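Local coordinates for Spermidine/putrescine ABC transporter, periplasmic binding protein (Treponema pallidum, PDB 2V84) that binds polyamines, probably as the periplasmic, lipid-modified receptor component of a spermidine and putrescine ABC transport system, at residues Val77-Asp82 / Ser259-Lys264; Phe106-Val111 / Ile298-Ala303; Gly130-Ala135 / His225-Ala230; Ala173-Gly178 / Gln249-Pro254; Val255-Phe260 / Gly320-Asp325. One frame throughout, in Å; residues are numbered along the deposited sequence. Where two conformers were deposited one is given.

Contact 1 of 5, residues Val77-Asp82 / Ser259-Lys264; sequences VVPSGD and SFCIPK
The carbonyl oxygen of Pro-79 is gripped from two directions: Ser-259 N donates to Pro-79 O over 2.9 Å, and a water gives it a longer second bond. That water also accepts from Ser-259, its oxygen 2.8 Å from Ser-259 OG, so a single residue reaches the carbonyl both directly and through solvent. Two residues earlier Val-77 and Cys-261 form an antiparallel hydrogen-bonded pair, a single bridge in which Val-77 N meets Cys-261 O at 3.0 Å and Cys-261 N meets Val-77 O at 2.9 Å. Between these grips Val-78 CA lies 3.1 Å from Ser-259 O in a C-H...O contact, while Pro-79, lacking an N-H, brings its ring CD against the same oxygen.

The side chains close one flank. Val-77 CG1, placed between the backbone N and the carbonyl carbon (chi1 66°), lies 3.8 Å from Cys-261 CB and also meets Pro-263 CG. Cys-261 SG, held beside its own backbone N (chi1 -62°), rests on the proline ring, 3.6 Å from Pro-79 CD. Met-63 and Leu-67 of helix 60-67 cover this flank. The Phe-260 ring packs on Phe-275 and Ile-276 of helix 269-279, and Val-78 CG2 grazes it obliquely.

The contact joins the residues that lead from strand 76-77, an outer strand of a parallel sheet, into helix 81-89, to the end of strand 254-260. Every touching residue is buried, and the backbone bonds, with the water, satisfy polar atoms that the surrounding apolar groups could not.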
# COMPACT_ATOMS: atom_id res chain seq x y z
N VAL A 77 -12.25 -6.92 6.11
CA VAL A 77 -10.87 -6.59 6.47
C VAL A 77 -10.18 -6.20 5.16
O VAL A 77 -10.71 -6.49 4.10
CB VAL A 77 -10.16 -7.79 7.15
CG1 VAL A 77 -9.98 -8.96 6.14
CG2 VAL A 77 -8.84 -7.38 7.73
N VAL A 78 -9.05 -5.50 5.22
CA VAL A 78 -8.43 -4.99 3.99
C VAL A 78 -6.91 -5.34 3.93
O VAL A 78 -6.05 -4.49 4.20
CB VAL A 78 -8.69 -3.46 3.84
CG1 VAL A 78 -8.04 -2.88 2.57
CG2 VAL A 78 -10.20 -3.14 3.86
N PRO A 79 -6.58 -6.61 3.59
CA PRO A 79 -5.19 -7.05 3.49
C PRO A 79 -4.53 -6.72 2.17
O PRO A 79 -5.23 -6.43 1.19
CB PRO A 79 -5.29 -8.58 3.69
CG PRO A 79 -6.70 -8.84 4.03
CD PRO A 79 -7.48 -7.75 3.39
N SER A 80 -3.19 -6.74 2.16
CA SER A 80 -2.40 -6.50 0.95
C SER A 80 -2.27 -7.83 0.23
O SER A 80 -2.63 -8.86 0.78
CB SER A 80 -1.02 -5.98 1.31
OG SER A 80 -0.41 -6.80 2.30
N GLY A 81 -1.78 -7.83 -1.01
CA GLY A 81 -1.84 -9.05 -1.85
C GLY A 81 -1.10 -10.23 -1.26
O GLY A 81 -1.55 -11.37 -1.33
N ASP A 82 0.06 -9.95 -0.65
CA ASP A 82 0.79 -11.02 0.02
C ASP A 82 -0.01 -11.62 1.19
O ASP A 82 -0.03 -12.84 1.37
CB ASP A 82 2.22 -10.59 0.44
CG ASP A 82 2.26 -9.28 1.19
OD1 ASP A 82 1.41 -8.40 0.92
OD2 ASP A 82 3.16 -9.11 2.04
N SER A 259 -7.09 -5.17 -0.69
CA SER A 259 -8.36 -5.80 -1.11
C SER A 259 -9.31 -5.90 0.03
O SER A 259 -8.87 -6.06 1.16
CB SER A 259 -8.12 -7.24 -1.55
OG SER A 259 -7.41 -7.26 -2.77
N PHE A 260 -10.62 -5.86 -0.25
CA PHE A 260 -11.64 -6.28 0.70
C PHE A 260 -11.66 -7.80 0.78
O PHE A 260 -11.67 -8.51 -0.24
CB PHE A 260 -13.05 -5.90 0.24
CG PHE A 260 -13.36 -4.42 0.27
CD1 PHE A 260 -13.64 -3.77 1.46
CD2 PHE A 260 -13.45 -3.71 -0.93
CE1 PHE A 260 -13.98 -2.42 1.49
CE2 PHE A 260 -13.81 -2.36 -0.91
CZ PHE A 260 -14.07 -1.71 0.29
N CYS A 261 -11.70 -8.30 2.02
CA CYS A 261 -11.88 -9.72 2.25
C CYS A 261 -12.92 -9.90 3.33
O CYS A 261 -13.11 -9.00 4.17
CB CYS A 261 -10.56 -10.37 2.69
SG CYS A 261 -9.27 -10.27 1.46
N ILE A 262 -13.59 -11.05 3.31
CA ILE A 262 -14.58 -11.33 4.34
C ILE A 262 -13.97 -12.34 5.32
O ILE A 262 -13.71 -13.48 4.94
CB ILE A 262 -15.91 -11.86 3.72
CG1 ILE A 262 -16.62 -10.75 2.92
CG2 ILE A 262 -16.81 -12.44 4.83
CD1 ILE A 262 -17.82 -11.28 2.10
N PRO A 263 -13.72 -11.92 6.59
CA PRO A 263 -13.09 -12.85 7.54
C PRO A 263 -13.94 -14.08 7.83
O PRO A 263 -15.16 -13.97 7.88
CB PRO A 263 -12.96 -12.01 8.82
CG PRO A 263 -12.94 -10.58 8.35
CD PRO A 263 -13.97 -10.61 7.22
N LYS A 264 -13.29 -15.22 8.04
CA LYS A 264 -14.00 -16.42 8.51
C LYS A 264 -14.84 -16.07 9.72
O LYS A 264 -14.38 -15.37 10.63
CB LYS A 264 -13.03 -17.56 8.84
CG LYS A 264 -13.72 -18.79 9.41
CD LYS A 264 -12.75 -19.84 9.91
CE LYS A 264 -13.49 -20.88 10.72
NZ LYS A 264 -13.01 -22.25 10.41
O HOH W 1 -4.77 -7.44 -1.77

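Contact 2 of 5, residues Phe106-Val111 / Ile298-Ala303; sequences FIKESV and IHREAA
Ile-107 and His-299 face each other in a single backbone bridge, CA to CA 5.0 Å, closed by Arg-300 N to Phe-106 O at 2.7 Å and by Lys-108 N to Ile-298 O, also 2.7 Å. Phe-106 lies alongside His-299, pointing the same way; its CB sits over one face of the imidazole, 3.6 Å from the ring centroid, a CH-pi contact. The two rings are slid so far apart that they barely overlap. The imidazole is held from its rim: ND1 accepts from Glu-301 N, and NE2 bonds to Leu-280 O. Glu-301 CG touches the phenyl ring of Phe-106 at CD1, 3.5 Å away. Ile-107 and Ile-298 lie side by side, CD1 to CD1 3.7 Å, and Val-111 CG2 packs on Ile-298. The extended Lys-108 chain runs along the backbone of Ile-298 and His-299, carrying NZ to Ser-296 O and a salt bridge with Glu-314. Lys-108 also occupies the N-cap position of helix 109-114. The contact is a single, isolated backbone bridge that ties the loop after helix 282-292 to the residues leading into helix 109-114 of the solute-binding protein fold.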
# COMPACT_ATOMS: atom_id res chain seq x y z
N PHE A 106 -16.46 -2.78 -12.53
CA PHE A 106 -15.66 -1.56 -12.72
C PHE A 106 -14.16 -1.79 -12.53
O PHE A 106 -13.35 -0.86 -12.69
CB PHE A 106 -16.14 -0.46 -11.79
CG PHE A 106 -17.53 -0.00 -12.07
CD1 PHE A 106 -17.93 0.29 -13.37
CD2 PHE A 106 -18.45 0.16 -11.04
CE1 PHE A 106 -19.23 0.73 -13.63
CE2 PHE A 106 -19.73 0.61 -11.29
CZ PHE A 106 -20.12 0.88 -12.58
N ILE A 107 -13.79 -3.03 -12.19
CA ILE A 107 -12.39 -3.38 -11.93
C ILE A 107 -11.73 -3.51 -13.30
O ILE A 107 -12.16 -4.30 -14.14
CB ILE A 107 -12.24 -4.65 -11.01
CG1 ILE A 107 -12.78 -4.40 -9.58
CG2 ILE A 107 -10.79 -5.09 -10.86
CD1 ILE A 107 -12.15 -3.23 -8.87
N LYS A 108 -10.70 -2.69 -13.54
CA LYS A 108 -9.99 -2.66 -14.83
C LYS A 108 -9.48 -4.05 -15.20
O LYS A 108 -9.06 -4.80 -14.34
CB LYS A 108 -8.80 -1.69 -14.77
CG LYS A 108 -9.18 -0.23 -14.93
CD LYS A 108 -8.00 0.73 -14.82
CE LYS A 108 -8.49 2.17 -15.01
NZ LYS A 108 -7.46 3.26 -14.92
N GLU A 109 -9.51 -4.38 -16.48
CA GLU A 109 -8.97 -5.67 -16.93
C GLU A 109 -7.48 -5.85 -16.57
O GLU A 109 -7.05 -6.96 -16.22
CB GLU A 109 -9.18 -5.86 -18.44
CG GLU A 109 -8.69 -7.21 -18.99
CD GLU A 109 -9.16 -8.41 -18.15
OE1 GLU A 109 -10.38 -8.52 -17.87
OE2 GLU A 109 -8.30 -9.25 -17.78
N SER A 110 -6.73 -4.75 -16.63
CA SER A 110 -5.29 -4.79 -16.41
C SER A 110 -4.98 -5.18 -14.98
O SER A 110 -3.97 -5.83 -14.71
CB SER A 110 -4.65 -3.44 -16.74
OG SER A 110 -5.33 -2.39 -16.09
N VAL A 111 -5.87 -4.79 -14.06
CA VAL A 111 -5.72 -5.17 -12.67
C VAL A 111 -6.06 -6.64 -12.46
O VAL A 111 -5.34 -7.35 -11.74
CB VAL A 111 -6.57 -4.27 -11.75
CG1 VAL A 111 -6.58 -4.81 -10.33
CG2 VAL A 111 -6.02 -2.86 -11.77
N ILE A 298 -7.46 1.11 -10.36
CA ILE A 298 -8.22 -0.15 -10.47
C ILE A 298 -9.60 -0.01 -11.10
O ILE A 298 -10.22 -1.02 -11.45
CB ILE A 298 -8.41 -0.89 -9.09
CG1 ILE A 298 -9.44 -0.18 -8.19
CG2 ILE A 298 -7.08 -1.09 -8.37
CD1 ILE A 298 -9.87 -1.00 -7.00
N HIS A 299 -10.07 1.22 -11.23
CA HIS A 299 -11.50 1.47 -11.47
C HIS A 299 -11.67 2.15 -12.80
O HIS A 299 -11.09 3.23 -13.05
CB HIS A 299 -12.05 2.36 -10.34
CG HIS A 299 -13.54 2.33 -10.20
ND1 HIS A 299 -14.40 2.97 -11.08
CD2 HIS A 299 -14.34 1.77 -9.25
CE1 HIS A 299 -15.64 2.79 -10.69
NE2 HIS A 299 -15.64 2.07 -9.58
N ARG A 300 -12.48 1.55 -13.68
CA ARG A 300 -12.59 2.11 -15.03
C ARG A 300 -13.50 3.32 -15.22
O ARG A 300 -13.46 3.94 -16.28
CB ARG A 300 -12.73 1.05 -16.14
CG ARG A 300 -13.48 -0.19 -15.79
CD ARG A 300 -13.55 -1.10 -16.99
NE ARG A 300 -14.90 -1.65 -17.13
CZ ARG A 300 -15.84 -1.14 -17.92
NH1 ARG A 300 -15.59 -0.08 -18.68
NH2 ARG A 300 -17.03 -1.71 -17.96
N GLU A 301 -14.25 3.70 -14.19
CA GLU A 301 -15.14 4.85 -14.28
C GLU A 301 -14.66 6.01 -13.42
O GLU A 301 -14.85 7.17 -13.80
CB GLU A 301 -16.56 4.47 -13.86
CG GLU A 301 -17.22 3.43 -14.75
CD GLU A 301 -17.35 3.90 -16.17
OE1 GLU A 301 -18.18 4.81 -16.40
OE2 GLU A 301 -16.64 3.35 -17.05
N ALA A 302 -14.03 5.70 -12.30
CA ALA A 302 -13.85 6.69 -11.23
C ALA A 302 -13.10 7.97 -11.59
O ALA A 302 -13.39 9.03 -11.03
CB ALA A 302 -13.29 6.04 -10.00
N ALA A 303 -12.14 7.90 -12.51
CA ALA A 303 -11.36 9.08 -12.89
C ALA A 303 -12.23 10.23 -13.46
O ALA A 303 -11.91 11.41 -13.26
CB ALA A 303 -10.25 8.71 -13.87

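Contact 3 of 5, residues Gly130-Ala135 / His225-Ala230; sequences GAAGIA and HGFAEA
Ala-132, His-225 and Gly-133 bury the most surface here, and they meet where two strands part. Ala-132 CB lies 3.7 Å from CE1 of Phe-227 and 3.9 Å from NE2 of His-225, wedged between the two rings and oblique to both. In His-225 a chi1 of -175° sets CG anti to the backbone N and brings CD2 3.2 Å from Gly-133 O, which lies at the ring edge in its plane. Met-163 N bonds to ND1 on the other side of the imidazole, which would limit the rotation of the ring, and Trp-148 meets it edge-to-face.

Gly-133 pairs with Gly-226 as an antiparallel hydrogen-bonded pair, Gly-133 N to Gly-226 O and Gly-226 N to Gly-133 O both 2.9 Å; Ile-134 and His-225 follow as a non-hydrogen-bonded pair. This joins strands 125-137 and 223-226 in the mixed sheet of a periplasmic solute-binding fold. At the backbone angles of Gly-226 a beta carbon would collide with the carbonyl oxygen of His-225.

Beyond the pairing the two segments are linked by a water, which donates to Ala-131 O and accepts from Ala-228 N, 3.0 Å away, at the start of helix 228-234. His-225 and Ala-132 also touch Glu-168, a residue predicted to bind spermidine.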
# COMPACT_ATOMS: atom_id res chain seq x y z
N GLY A 130 -1.39 0.88 -5.45
CA GLY A 130 -0.49 2.06 -5.58
C GLY A 130 0.92 1.61 -5.32
O GLY A 130 1.23 0.42 -5.41
N ALA A 131 1.80 2.56 -5.01
CA ALA A 131 3.18 2.20 -4.69
C ALA A 131 3.77 3.31 -3.87
O ALA A 131 3.43 4.50 -4.05
CB ALA A 131 4.01 1.99 -5.96
N ALA A 132 4.65 2.91 -2.96
CA ALA A 132 5.50 3.86 -2.25
C ALA A 132 6.48 4.42 -3.26
O ALA A 132 6.76 3.81 -4.29
CB ALA A 132 6.25 3.18 -1.11
N GLY A 133 7.00 5.59 -2.97
CA GLY A 133 8.01 6.16 -3.84
C GLY A 133 8.92 7.04 -3.01
O GLY A 133 9.16 6.78 -1.83
N ILE A 134 9.46 8.08 -3.65
CA ILE A 134 10.44 8.95 -3.00
C ILE A 134 9.99 10.38 -3.20
O ILE A 134 9.62 10.76 -4.31
CB ILE A 134 11.86 8.77 -3.65
CG1 ILE A 134 12.29 7.29 -3.62
CG2 ILE A 134 12.91 9.67 -2.95
CD1 ILE A 134 13.45 6.96 -4.57
N ALA A 135 10.05 11.15 -2.12
CA ALA A 135 9.83 12.59 -2.16
C ALA A 135 11.18 13.29 -2.05
O ALA A 135 11.99 12.94 -1.21
CB ALA A 135 8.91 13.02 -1.04
N HIS A 225 11.68 8.05 1.64
CA HIS A 225 10.89 6.96 1.07
C HIS A 225 9.50 6.96 1.75
O HIS A 225 9.41 7.08 2.97
CB HIS A 225 11.64 5.68 1.42
CG HIS A 225 11.08 4.42 0.84
ND1 HIS A 225 11.34 3.20 1.39
CD2 HIS A 225 10.29 4.19 -0.24
CE1 HIS A 225 10.75 2.25 0.68
NE2 HIS A 225 10.10 2.83 -0.32
N GLY A 226 8.42 6.86 0.96
CA GLY A 226 7.10 6.84 1.58
C GLY A 226 5.94 7.02 0.63
O GLY A 226 6.11 6.94 -0.58
N PHE A 227 4.75 7.23 1.19
CA PHE A 227 3.55 7.39 0.38
C PHE A 227 3.26 8.85 0.08
O PHE A 227 3.31 9.71 0.94
CB PHE A 227 2.35 6.72 1.02
CG PHE A 227 2.55 5.26 1.29
CD1 PHE A 227 2.73 4.37 0.25
CD2 PHE A 227 2.52 4.78 2.59
CE1 PHE A 227 2.92 3.00 0.50
CE2 PHE A 227 2.69 3.44 2.85
CZ PHE A 227 2.90 2.54 1.82
N ALA A 228 2.95 9.09 -1.19
CA ALA A 228 2.66 10.43 -1.69
C ALA A 228 1.58 11.13 -0.88
O ALA A 228 1.70 12.31 -0.54
CB ALA A 228 2.24 10.33 -3.15
N GLU A 229 0.52 10.40 -0.55
CA GLU A 229 -0.58 11.00 0.22
C GLU A 229 -0.15 11.53 1.59
O GLU A 229 -0.72 12.49 2.08
CB GLU A 229 -1.78 10.02 0.34
CG GLU A 229 -1.55 8.76 1.21
CD GLU A 229 -0.94 7.60 0.45
OE1 GLU A 229 -0.42 7.79 -0.67
OE2 GLU A 229 -0.97 6.47 1.00
N ALA A 230 0.85 10.90 2.21
CA ALA A 230 1.40 11.40 3.49
C ALA A 230 2.25 12.66 3.32
O ALA A 230 2.08 13.63 4.06
CB ALA A 230 2.19 10.30 4.20
O HOH W 2 2.74 6.57 -2.85

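Contact 4 of 5, residues Ala173-Gly178 / Gln249-Pro254; sequences ALASLG and QDVASP
The last turn of helix 166-176 comes up against an irregular run of chain, with the CA atoms of Ala-175 and Ala-252 5.4 Å apart and a water in place of any direct polar bond. The water donates to Ala-175 O, 2.9 Å away, and accepts from Ala-252 N at 3.0 Å, joining helix and loop backbones. Ala-252 is the centre of an inverse gamma turn, with a weak bond from Ser-253 N to Val-251 O.

Ala-175 points its methyl toward the loop. CB lies 3.4 Å from Ala-252 O, a buried oxygen left without a hydrogen-bond donor, facing a methyl instead; the same methyl reaches Val-251 CG2 at 4.1 Å and, more loosely, the ring of Pro-254. Val-251 also faces the helix and straddles its end: CG1, opposite the carbonyl carbon (chi1 -64°), rests 3.7 Å from Ala-175 O and also reaches Ser-176 CA, while CG2 turns to the alanine methyl. Trp-148 packs on both Val-251 and Ser-176. Ser-253 OG bonds to Pro-248 O and Trp-148 NE1.

Gly-178, at positive phi, is the C-prime residue of the Schellman motif that ends the helix: its N bonds to Ala-175 O, which thus takes both this N-H and the water, and Tyr-179 N reaches Leu-174 O. The contact is a Schellman-capped helix end docked on an inverse gamma turn leading into strand 254-260.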
# COMPACT_ATOMS: atom_id res chain seq x y z
N ALA A 173 15.68 -2.58 -3.02
CA ALA A 173 17.05 -3.06 -3.23
C ALA A 173 17.10 -4.14 -4.29
O ALA A 173 17.94 -4.10 -5.20
CB ALA A 173 17.64 -3.57 -1.93
N LEU A 174 16.18 -5.10 -4.19
CA LEU A 174 16.03 -6.16 -5.21
C LEU A 174 15.75 -5.58 -6.59
O LEU A 174 16.43 -5.95 -7.56
CB LEU A 174 14.91 -7.11 -4.80
CG LEU A 174 15.27 -8.08 -3.68
CD1 LEU A 174 14.03 -8.69 -3.03
CD2 LEU A 174 16.21 -9.17 -4.20
N ALA A 175 14.77 -4.68 -6.68
CA ALA A 175 14.44 -3.97 -7.91
C ALA A 175 15.68 -3.30 -8.52
O ALA A 175 16.01 -3.56 -9.68
CB ALA A 175 13.34 -2.95 -7.66
N SER A 176 16.37 -2.48 -7.74
CA SER A 176 17.61 -1.82 -8.18
C SER A 176 18.63 -2.79 -8.76
O SER A 176 19.27 -2.47 -9.77
CB SER A 176 18.27 -1.06 -7.04
OG SER A 176 17.41 -0.06 -6.56
N LEU A 177 18.79 -3.95 -8.13
CA LEU A 177 19.72 -5.00 -8.60
C LEU A 177 19.17 -5.89 -9.73
O LEU A 177 19.79 -6.90 -10.08
CB LEU A 177 20.15 -5.88 -7.43
CG LEU A 177 20.95 -5.16 -6.33
CD1 LEU A 177 20.90 -5.93 -5.02
CD2 LEU A 177 22.38 -4.92 -6.78
N GLY A 178 18.01 -5.52 -10.28
CA GLY A 178 17.42 -6.24 -11.41
C GLY A 178 16.81 -7.57 -11.01
O GLY A 178 16.57 -8.45 -11.85
N GLN A 249 11.22 4.73 -12.14
CA GLN A 249 10.66 4.12 -13.36
C GLN A 249 11.68 3.30 -14.15
O GLN A 249 11.31 2.60 -15.11
CB GLN A 249 10.04 5.20 -14.26
CG GLN A 249 8.85 5.95 -13.65
CD GLN A 249 7.60 5.10 -13.45
OE1 GLN A 249 7.07 4.52 -14.40
NE2 GLN A 249 7.13 5.01 -12.22
N ASP A 250 12.96 3.37 -13.75
CA ASP A 250 14.02 2.66 -14.48
C ASP A 250 14.21 1.21 -14.01
O ASP A 250 15.02 0.47 -14.57
CB ASP A 250 15.34 3.45 -14.45
CG ASP A 250 16.00 3.48 -13.07
OD1 ASP A 250 15.30 3.65 -12.04
OD2 ASP A 250 17.25 3.36 -13.03
N VAL A 251 13.43 0.82 -13.01
CA VAL A 251 13.45 -0.52 -12.42
C VAL A 251 12.02 -0.96 -12.09
O VAL A 251 11.11 -0.14 -12.14
CB VAL A 251 14.32 -0.59 -11.12
CG1 VAL A 251 15.79 -0.30 -11.43
CG2 VAL A 251 13.79 0.35 -10.07
N ALA A 252 11.83 -2.24 -11.77
CA ALA A 252 10.51 -2.75 -11.40
C ALA A 252 10.26 -2.55 -9.91
O ALA A 252 10.30 -3.49 -9.13
CB ALA A 252 10.36 -4.22 -11.80
N SER A 253 10.03 -1.30 -9.51
CA SER A 253 9.83 -0.95 -8.10
C SER A 253 8.64 -1.68 -7.50
O SER A 253 7.66 -1.95 -8.19
CB SER A 253 9.59 0.55 -7.97
OG SER A 253 10.62 1.27 -8.61
N PRO A 254 8.71 -1.97 -6.18
CA PRO A 254 7.59 -2.65 -5.53
C PRO A 254 6.27 -1.86 -5.57
O PRO A 254 6.23 -0.65 -5.29
CB PRO A 254 8.05 -2.84 -4.08
CG PRO A 254 9.41 -2.30 -3.96
CD PRO A 254 9.82 -1.67 -5.27
O HOH W 3 14.13 -4.14 -11.78

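Contact 5 of 5, residues Val255-Phe260 / Gly320-Asp325; sequences VYVDSF and GTLKTD. With MES (2-(N-morpholino)-ethanesulfonic acid), chain B.
Lys-323 and Val-255 meet in a parallel beta pairing, strand 321-322 beside strand 254-260 in the mixed sheet, and the lysine reaches from it toward a bound MES, probably a crystallisation buffer molecule. The pairing centres on Val-255 and Leu-322: Val-255 N bonds to Thr-321 O at 2.8 Å, and Lys-323 N to Val-255 O at 2.9 Å. From there the lysine chain curls around that same oxygen. CB and CG pass 3.7 Å and 3.6 Å from Val-255 O; CD swings wider, and a bend at chi3 (-68°) brings CE back to it and against Tyr-256 CB. Lys-323 NZ donates a hydrogen bond to MES O3S, 3.0 Å away, and forms a salt bridge with Glu-168, predicted to bind spermidine.

The buffer lies over one face of the Tyr-256 ring, with its C5 above the rim, and its N4 donates to Asp-258 OD2; Tyr-35 OH bonds to the same oxygen. A carboxylate meeting an amine nitrogen is what a polyamine site would probably use. Val-255 CG2 packs on Gly-320 CA, where a beta carbon would clash. A water accepts from Val-257 N and donates to Lys-323 O. Val-257 CG1 and Leu-322 CD1 are pressed to 3.3 Å, closer than two methyls normally pack.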
# COMPACT_ATOMS: atom_id res chain seq x y z
N VAL A 255 5.20 -2.58 -5.89
CA VAL A 255 3.85 -2.06 -5.99
C VAL A 255 2.97 -2.88 -5.01
O VAL A 255 3.27 -4.02 -4.72
CB VAL A 255 3.35 -2.16 -7.48
CG1 VAL A 255 1.90 -1.78 -7.64
CG2 VAL A 255 4.20 -1.27 -8.40
N TYR A 256 1.93 -2.27 -4.45
CA TYR A 256 1.02 -3.01 -3.55
C TYR A 256 -0.41 -3.03 -4.09
O TYR A 256 -0.81 -2.13 -4.80
CB TYR A 256 1.05 -2.45 -2.11
CG TYR A 256 0.46 -1.07 -1.98
CD1 TYR A 256 -0.94 -0.87 -1.95
CD2 TYR A 256 1.28 0.03 -1.91
CE1 TYR A 256 -1.48 0.41 -1.88
CE2 TYR A 256 0.75 1.31 -1.81
CZ TYR A 256 -0.62 1.49 -1.79
OH TYR A 256 -1.12 2.77 -1.72
N VAL A 257 -1.15 -4.08 -3.77
CA VAL A 257 -2.61 -4.07 -3.95
C VAL A 257 -3.27 -4.46 -2.62
O VAL A 257 -2.94 -5.49 -2.05
CB VAL A 257 -3.11 -4.96 -5.12
CG1 VAL A 257 -2.57 -6.39 -4.99
CG2 VAL A 257 -4.64 -4.91 -5.20
N ASP A 258 -4.16 -3.60 -2.14
CA ASP A 258 -5.01 -3.86 -0.96
C ASP A 258 -6.41 -4.29 -1.44
O ASP A 258 -6.85 -3.82 -2.48
CB ASP A 258 -5.15 -2.57 -0.15
CG ASP A 258 -3.85 -2.17 0.56
OD1 ASP A 258 -3.12 -3.07 0.99
OD2 ASP A 258 -3.59 -0.95 0.71
N SER A 259 -7.09 -5.17 -0.69
CA SER A 259 -8.36 -5.80 -1.11
C SER A 259 -9.31 -5.90 0.03
O SER A 259 -8.87 -6.06 1.16
CB SER A 259 -8.12 -7.24 -1.55
OG SER A 259 -7.41 -7.26 -2.77
N PHE A 260 -10.62 -5.86 -0.25
CA PHE A 260 -11.64 -6.28 0.70
C PHE A 260 -11.66 -7.80 0.78
O PHE A 260 -11.67 -8.51 -0.24
CB PHE A 260 -13.05 -5.90 0.24
CG PHE A 260 -13.36 -4.42 0.27
CD1 PHE A 260 -13.64 -3.77 1.46
CD2 PHE A 260 -13.45 -3.71 -0.93
CE1 PHE A 260 -13.98 -2.42 1.49
CE2 PHE A 260 -13.81 -2.36 -0.91
CZ PHE A 260 -14.07 -1.71 0.29
N GLY A 320 6.27 -1.44 -12.45
CA GLY A 320 6.55 -1.96 -11.13
C GLY A 320 6.10 -3.39 -10.93
O GLY A 320 5.36 -3.92 -11.75
N THR A 321 6.54 -4.00 -9.83
CA THR A 321 6.22 -5.39 -9.52
C THR A 321 5.37 -5.48 -8.27
O THR A 321 5.76 -4.99 -7.23
CB THR A 321 7.51 -6.27 -9.35
OG1 THR A 321 8.22 -6.31 -10.59
CG2 THR A 321 7.16 -7.73 -8.98
N LEU A 322 4.22 -6.13 -8.41
CA LEU A 322 3.30 -6.35 -7.29
C LEU A 322 3.95 -7.23 -6.23
O LEU A 322 4.44 -8.31 -6.55
CB LEU A 322 2.00 -7.01 -7.81
CG LEU A 322 0.85 -7.11 -6.81
CD1 LEU A 322 0.30 -5.71 -6.55
CD2 LEU A 322 -0.26 -8.07 -7.29
N LYS A 323 3.96 -6.78 -4.97
CA LYS A 323 4.51 -7.58 -3.88
C LYS A 323 3.59 -8.76 -3.61
O LYS A 323 2.36 -8.60 -3.49
CB LYS A 323 4.64 -6.74 -2.60
CG LYS A 323 5.72 -5.65 -2.67
CD LYS A 323 5.67 -4.80 -1.40
CE LYS A 323 4.39 -3.97 -1.33
NZ LYS A 323 4.30 -3.18 -0.05
N THR A 324 4.18 -9.95 -3.55
CA THR A 324 3.39 -11.15 -3.42
C THR A 324 3.86 -11.97 -2.24
O THR A 324 4.87 -11.66 -1.61
CB THR A 324 3.51 -12.05 -4.69
OG1 THR A 324 4.85 -12.50 -4.80
CG2 THR A 324 3.11 -11.29 -5.96
N ASP A 325 3.12 -13.02 -1.95
CA ASP A 325 3.53 -13.97 -0.95
C ASP A 325 4.74 -14.77 -1.43
O ASP A 325 4.68 -15.48 -2.44
CB ASP A 325 2.37 -14.90 -0.61
CG ASP A 325 2.65 -15.73 0.61
OD1 ASP A 325 3.19 -15.19 1.59
OD2 ASP A 325 2.34 -16.93 0.57
O1 MES B . -1.46 2.55 3.51
C2 MES B . -2.76 1.98 3.54
C3 MES B . -2.65 0.49 3.27
N4 MES B . -1.44 0.25 2.51
C5 MES B . -0.97 1.21 1.52
C6 MES B . -0.90 2.57 2.20
C7 MES B . -0.64 -0.93 2.82
C8 MES B . -0.17 -1.72 1.60
S MES B . 1.11 -2.68 2.04
O1S MES B . 2.27 -1.83 2.37
O2S MES B . 0.74 -3.48 3.23
O3S MES B . 1.50 -3.52 0.88
O HOH W 4 0.53 -6.38 -2.55

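From the N terminus, residues 77-82 open the widest loop but one, which contact 1 closes at 259-264. Residues 106-111 start a second, closed by contact 2, which ties helix 109-114 to the loop after helix 282-292; the two loops cross. Contacts 3 and 4 lie inside both and cross each other, tying strand 125-137 to 223-226 and helix 166-176 to the loop before strand 254-260. Contact 5, pairing strands 254-260 and 321-322, begins where contact 1 ends, sharing Ser-259 and Phe-260, and crosses contact 2. Probable backbone bonds link contact 5 to contact 3 (Gly-130 O to Tyr-256 N) and to contact 4 (Ser-253 O to Thr-321 N).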